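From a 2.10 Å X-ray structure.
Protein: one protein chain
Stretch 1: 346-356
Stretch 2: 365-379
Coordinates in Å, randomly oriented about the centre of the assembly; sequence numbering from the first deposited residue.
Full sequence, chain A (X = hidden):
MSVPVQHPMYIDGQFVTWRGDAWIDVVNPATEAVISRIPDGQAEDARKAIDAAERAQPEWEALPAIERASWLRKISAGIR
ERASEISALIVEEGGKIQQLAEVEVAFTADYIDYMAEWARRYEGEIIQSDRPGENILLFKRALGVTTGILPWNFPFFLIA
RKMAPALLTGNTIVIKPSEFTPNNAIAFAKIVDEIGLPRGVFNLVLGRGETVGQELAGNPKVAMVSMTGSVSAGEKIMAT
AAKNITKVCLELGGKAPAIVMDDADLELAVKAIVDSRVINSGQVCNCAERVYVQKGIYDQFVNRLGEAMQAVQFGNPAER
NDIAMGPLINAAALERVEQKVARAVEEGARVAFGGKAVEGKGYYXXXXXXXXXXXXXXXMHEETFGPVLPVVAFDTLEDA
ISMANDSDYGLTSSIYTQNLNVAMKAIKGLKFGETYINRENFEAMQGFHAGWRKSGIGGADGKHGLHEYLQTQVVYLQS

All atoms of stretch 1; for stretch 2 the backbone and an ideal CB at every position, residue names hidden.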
# COMPACT_ATOMS: atom_id res chain seq x y z
N GLU A 346 -18.68 37.53 -32.37
CA GLU A 346 -18.92 38.92 -32.02
C GLU A 346 -17.79 39.51 -31.16
O GLU A 346 -17.46 40.69 -31.25
CB GLU A 346 -20.24 39.05 -31.26
CG GLU A 346 -21.44 38.45 -31.99
CD GLU A 346 -22.73 38.61 -31.21
OE1 GLU A 346 -22.75 38.29 -30.01
OE2 GLU A 346 -23.74 39.06 -31.81
N GLU A 347 -17.20 38.65 -30.32
CA GLU A 347 -16.11 39.06 -29.46
C GLU A 347 -14.76 39.19 -30.19
O GLU A 347 -13.77 39.67 -29.62
CB GLU A 347 -15.98 38.09 -28.28
CG GLU A 347 -17.12 38.19 -27.28
CD GLU A 347 -17.04 37.15 -26.17
OE1 GLU A 347 -15.96 37.02 -25.55
OE2 GLU A 347 -18.06 36.47 -25.91
N GLY A 348 -14.72 38.75 -31.44
CA GLY A 348 -13.49 38.85 -32.21
C GLY A 348 -12.94 37.54 -32.75
O GLY A 348 -11.92 37.53 -33.45
N ALA A 349 -13.60 36.43 -32.44
CA ALA A 349 -13.16 35.13 -32.91
C ALA A 349 -13.21 34.96 -34.44
O ALA A 349 -14.21 35.31 -35.08
CB ALA A 349 -13.98 34.03 -32.24
N ARG A 350 -12.14 34.43 -35.01
CA ARG A 350 -12.06 34.24 -36.45
C ARG A 350 -12.47 32.82 -36.92
O ARG A 350 -11.78 31.84 -36.63
CB ARG A 350 -10.63 34.54 -36.92
CG ARG A 350 -10.51 34.91 -38.39
CD ARG A 350 -9.06 35.23 -38.76
NE ARG A 350 -8.24 34.02 -38.85
CZ ARG A 350 -6.91 34.02 -38.79
NH1 ARG A 350 -6.25 35.15 -38.62
NH2 ARG A 350 -6.25 32.88 -38.90
N VAL A 351 -13.60 32.72 -37.62
CA VAL A 351 -14.07 31.43 -38.11
C VAL A 351 -13.26 30.86 -39.31
O VAL A 351 -13.45 31.28 -40.45
CB VAL A 351 -15.55 31.50 -38.53
CG1 VAL A 351 -16.00 30.15 -39.07
CG2 VAL A 351 -16.41 31.91 -37.34
N ALA A 352 -12.38 29.91 -39.01
CA ALA A 352 -11.57 29.28 -40.04
C ALA A 352 -12.26 28.09 -40.73
O ALA A 352 -11.77 27.56 -41.73
CB ALA A 352 -10.24 28.83 -39.44
N PHE A 353 -13.39 27.68 -40.17
CA PHE A 353 -14.16 26.56 -40.69
C PHE A 353 -15.46 26.28 -39.89
O PHE A 353 -15.46 26.35 -38.67
CB PHE A 353 -13.30 25.29 -40.72
CG PHE A 353 -13.93 24.15 -41.46
CD1 PHE A 353 -14.32 24.30 -42.79
CD2 PHE A 353 -14.14 22.93 -40.83
CE1 PHE A 353 -14.92 23.25 -43.48
CE2 PHE A 353 -14.74 21.87 -41.51
CZ PHE A 353 -15.14 22.03 -42.84
N GLY A 354 -16.54 25.97 -40.61
CA GLY A 354 -17.81 25.70 -39.96
C GLY A 354 -18.43 26.98 -39.44
O GLY A 354 -18.55 27.96 -40.17
N GLY A 355 -18.84 26.97 -38.17
CA GLY A 355 -19.43 28.15 -37.57
C GLY A 355 -20.87 28.44 -37.95
O GLY A 355 -21.39 29.52 -37.64
N LYS A 356 -21.53 27.50 -38.61
CA LYS A 356 -22.91 27.69 -39.02
C LYS A 356 -23.78 26.44 -38.81
O LYS A 356 -23.57 25.41 -39.45
CB LYS A 356 -22.97 28.10 -40.50
CG LYS A 356 -24.37 28.37 -41.03
CD LYS A 356 -24.95 29.67 -40.49
CE LYS A 356 -26.29 29.98 -41.14
NZ LYS A 356 -26.89 31.24 -40.63
N UNK A 365 -24.48 19.92 -36.06
CA UNK A 365 -23.64 21.10 -36.07
C UNK A 365 -22.28 20.76 -36.71
O UNK A 365 -21.60 19.84 -36.28
CB UNK A 365 -23.46 21.64 -34.65
N UNK A 366 -21.89 21.51 -37.75
CA UNK A 366 -20.62 21.26 -38.44
C UNK A 366 -19.34 21.46 -37.63
O UNK A 366 -19.26 22.33 -36.76
CB UNK A 366 -20.55 22.17 -39.67
N UNK A 367 -18.31 20.64 -37.90
CA UNK A 367 -17.05 20.77 -37.18
C UNK A 367 -16.63 22.24 -37.35
O UNK A 367 -16.49 22.74 -38.47
CB UNK A 367 -15.99 19.80 -37.70
N UNK A 368 -16.44 22.93 -36.23
CA UNK A 368 -16.08 24.33 -36.28
C UNK A 368 -14.70 24.68 -35.70
O UNK A 368 -14.36 24.26 -34.59
CB UNK A 368 -17.15 25.13 -35.54
N UNK A 369 -13.92 25.42 -36.47
CA UNK A 369 -12.60 25.85 -36.05
C UNK A 369 -12.52 27.37 -35.85
O UNK A 369 -12.74 28.14 -36.79
CB UNK A 369 -11.56 25.40 -37.08
N UNK A 370 -12.23 27.79 -34.62
CA UNK A 370 -12.13 29.21 -34.32
C UNK A 370 -10.70 29.68 -34.02
O UNK A 370 -10.01 29.11 -33.17
CB UNK A 370 -13.03 29.54 -33.13
N UNK A 371 -10.27 30.71 -34.73
CA UNK A 371 -8.93 31.25 -34.54
C UNK A 371 -8.94 32.66 -33.89
O UNK A 371 -10.00 33.22 -33.63
CB UNK A 371 -8.21 31.30 -35.89
N UNK A 372 -7.75 33.20 -33.65
CA UNK A 372 -7.65 34.51 -33.01
C UNK A 372 -8.52 34.65 -31.75
O UNK A 372 -9.06 35.72 -31.45
CB UNK A 372 -8.04 35.59 -34.02
N UNK A 373 -8.67 33.53 -31.04
CA UNK A 373 -9.44 33.51 -29.81
C UNK A 373 -8.60 34.00 -28.62
O UNK A 373 -7.40 33.78 -28.57
CB UNK A 373 -9.97 32.10 -29.54
N UNK A 374 -9.25 34.68 -27.68
CA UNK A 374 -8.55 35.18 -26.51
C UNK A 374 -8.95 34.47 -25.20
O UNK A 374 -10.12 34.19 -24.98
CB UNK A 374 -8.81 36.68 -26.38
N UNK A 375 -7.95 34.17 -24.37
CA UNK A 375 -8.20 33.51 -23.10
C UNK A 375 -9.40 34.13 -22.35
O UNK A 375 -10.11 33.46 -21.61
CB UNK A 375 -6.94 33.58 -22.23
N UNK A 376 -9.60 35.43 -22.59
CA UNK A 376 -10.68 36.20 -21.99
C UNK A 376 -12.09 35.77 -22.44
O UNK A 376 -12.99 35.60 -21.62
CB UNK A 376 -10.47 37.68 -22.32
N UNK A 377 -12.25 35.60 -23.75
CA UNK A 377 -13.53 35.21 -24.35
C UNK A 377 -14.32 34.13 -23.58
O UNK A 377 -13.75 33.16 -23.10
CB UNK A 377 -13.27 34.71 -25.77
N UNK A 378 -15.63 34.33 -23.48
CA UNK A 378 -16.50 33.40 -22.78
C UNK A 378 -16.50 31.97 -23.34
O UNK A 378 -16.86 31.02 -22.63
CB UNK A 378 -17.93 33.95 -22.81
N UNK A 379 -16.10 31.81 -24.59
CA UNK A 379 -16.06 30.48 -25.19
C UNK A 379 -15.00 29.57 -24.53
O UNK A 379 -15.04 28.35 -24.64
CB UNK A 379 -15.78 30.60 -26.69

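Position 365 has extended backbone angles, and its CB, pointing sideways, has nothing of stretch 1 within 5.5 Å. Only a long side chain could reach back to the glycine turn, and a large aromatic or a long basic one would do. It is Tyr365, chi1 t, whose OH lies 3.3 Å from Gly355 C.

At 366 the CB points toward stretch 1, 4.5 Å from Gly354 CA. Phi of -64° and psi of 145° admit proline, and a compact side chain fits the shallow space beside the glycines. Pro366 fills it, its CG 3.0 Å from Lys356 O.

Position 367 has phi -54°, again compatible with proline, and its CB sits sideways, 4.5 Å from Phe353 CE2. Any small or medium apolar group would suit the ring. Pro367 supplies it; its carbonyl also receives a CA-H...O contact, Gly354 CA to Pro367 O at 3.6 Å.

Position 368 is extended, with its CB 3.6 Å from Gly355 N, a donor in search of an acceptor. Serine, threonine or a short acidic or amide side chain could answer. Thr368, chi1 m, does: Gly355 N donates to Thr368 OG1 at 2.9 Å, while Thr368 OG1 donates to Pro366 O at 2.8 Å. The hydroxyl thus links the glycine turn to the loop that leads into its own strand. At Gly354 a CB would come within 2.7 Å of Thr368 OG1, so the close approach depends on glycine.

At 369 the backbone pairs on one edge with stretch 1: its N donates to Phe353 O at 2.8 Å, and its O accepts from Ala352 N at 2.9 Å. The CB lies 4.0 Å from Phe353 CB and 4.4 Å from Ala352 CB, an apolar setting for valine, isoleucine, leucine or methionine. Leu369 places CD2 3.9 Å from Ala352 CB.

The CB of 370 turns to the other face, where Val351 lies, and is 4.7 Å from Ala349 CB. A branched aliphatic is natural, and Leu370 brings CD2 to 3.7 Å from Val351 CG2.

Position 371 returns to the face of 369, in a tight antiparallel pair: its N donates to Arg350 O at 2.7 Å, and Arg350 N donates to its O at 2.8 Å. With Ala352 CB 4.8 Å from its CB, an aliphatic side chain would suit. Leu371 sets CG 3.7 Å from that methyl.

Position 372 has positive phi, which favours glycine, asparagine or aspartate, and its CB points toward stretch 1 near the Arg350 side chain. The charge argues for an acid. Asp372 OD2 forms a salt bridge with Arg350 NH1 at 2.7 Å, lying over one face of the guanidinium.

At 373 a modest apolar group could meet Ala349; Val373 CG2 lies 4.3 Å from Ala349 CB. Positions 374, 375 and 376 leave choice open: Arg374, Gln375 and Glu376.

The CB of 377 points toward stretch 1, 3.6 Å from Glu347 OE1, with Ala349 beyond. A basic or amide chain could answer the carboxylate, a long apolar one could reach the methyl; Met377 takes the second course, its SD 4.2 Å from Ala349 CB.

The CB of 378 points sideways but lies 4.0 Å from Glu347 OE2, inviting a small donor. Ser378 OG is 3.0 Å from Glu347 OE2. At 379 the CB points toward stretch 1 but has nothing of it within 5.5 Å, so the choice is open; it is Ile379.

Stretch 2, residues 365-379: YPPTLLLDVRQEMSI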
# COMPACT_ATOMS: atom_id res chain seq x y z
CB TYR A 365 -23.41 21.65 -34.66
CG TYR A 365 -22.92 23.07 -34.67
CD1 TYR A 365 -23.80 24.13 -34.89
CD2 TYR A 365 -21.56 23.37 -34.55
CE1 TYR A 365 -23.34 25.45 -34.99
CE2 TYR A 365 -21.09 24.68 -34.66
CZ TYR A 365 -21.99 25.71 -34.88
OH TYR A 365 -21.54 27.00 -35.02
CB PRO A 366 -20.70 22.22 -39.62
CG PRO A 366 -21.39 23.40 -39.02
CD PRO A 366 -22.52 22.74 -38.24
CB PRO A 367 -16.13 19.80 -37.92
CG PRO A 367 -17.07 18.71 -38.30
CD PRO A 367 -18.28 19.48 -38.80
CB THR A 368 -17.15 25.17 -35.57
OG1 THR A 368 -18.41 24.95 -36.20
CG2 THR A 368 -16.80 26.65 -35.62
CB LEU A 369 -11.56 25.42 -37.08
CG LEU A 369 -10.12 25.86 -36.80
CD1 LEU A 369 -9.67 25.32 -35.46
CD2 LEU A 369 -9.21 25.36 -37.92
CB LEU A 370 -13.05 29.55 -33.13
CG LEU A 370 -14.52 29.18 -33.31
CD1 LEU A 370 -15.30 29.55 -32.06
CD2 LEU A 370 -15.09 29.90 -34.53
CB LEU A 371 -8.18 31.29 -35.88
CG LEU A 371 -8.12 29.97 -36.67
CD1 LEU A 371 -7.14 30.13 -37.83
CD2 LEU A 371 -7.68 28.82 -35.76
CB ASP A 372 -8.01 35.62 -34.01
CG ASP A 372 -7.03 35.71 -35.16
OD1 ASP A 372 -5.81 35.61 -34.90
OD2 ASP A 372 -7.47 35.88 -36.31
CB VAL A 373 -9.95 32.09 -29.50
CG1 VAL A 373 -10.77 32.09 -28.22
CG2 VAL A 373 -10.78 31.57 -30.66
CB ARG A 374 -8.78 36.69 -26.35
CG ARG A 374 -8.27 37.53 -27.51
CD ARG A 374 -8.55 39.00 -27.27
NE ARG A 374 -8.08 39.84 -28.38
CZ ARG A 374 -8.11 41.17 -28.38
NH1 ARG A 374 -8.59 41.83 -27.33
NH2 ARG A 374 -7.65 41.84 -29.43
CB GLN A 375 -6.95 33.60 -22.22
CG GLN A 375 -7.06 32.92 -20.86
CD GLN A 375 -7.40 31.45 -20.97
OE1 GLN A 375 -6.84 30.73 -21.80
NE2 GLN A 375 -8.30 30.99 -20.12
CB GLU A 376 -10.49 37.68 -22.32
CG GLU A 376 -9.05 38.16 -22.27
CD GLU A 376 -8.89 39.58 -22.81
OE1 GLU A 376 -9.49 40.51 -22.23
OE2 GLU A 376 -8.17 39.75 -23.81
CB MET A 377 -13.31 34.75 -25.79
CG MET A 377 -13.10 35.88 -26.79
SD MET A 377 -12.76 35.34 -28.48
CE MET A 377 -11.41 36.44 -28.93
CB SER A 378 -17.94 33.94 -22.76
OG SER A 378 -18.43 34.12 -24.07
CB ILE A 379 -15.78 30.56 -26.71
CG1 ILE A 379 -16.01 29.18 -27.34
CG2 ILE A 379 -14.35 31.03 -26.96
CD1 ILE A 379 -16.01 29.20 -28.84
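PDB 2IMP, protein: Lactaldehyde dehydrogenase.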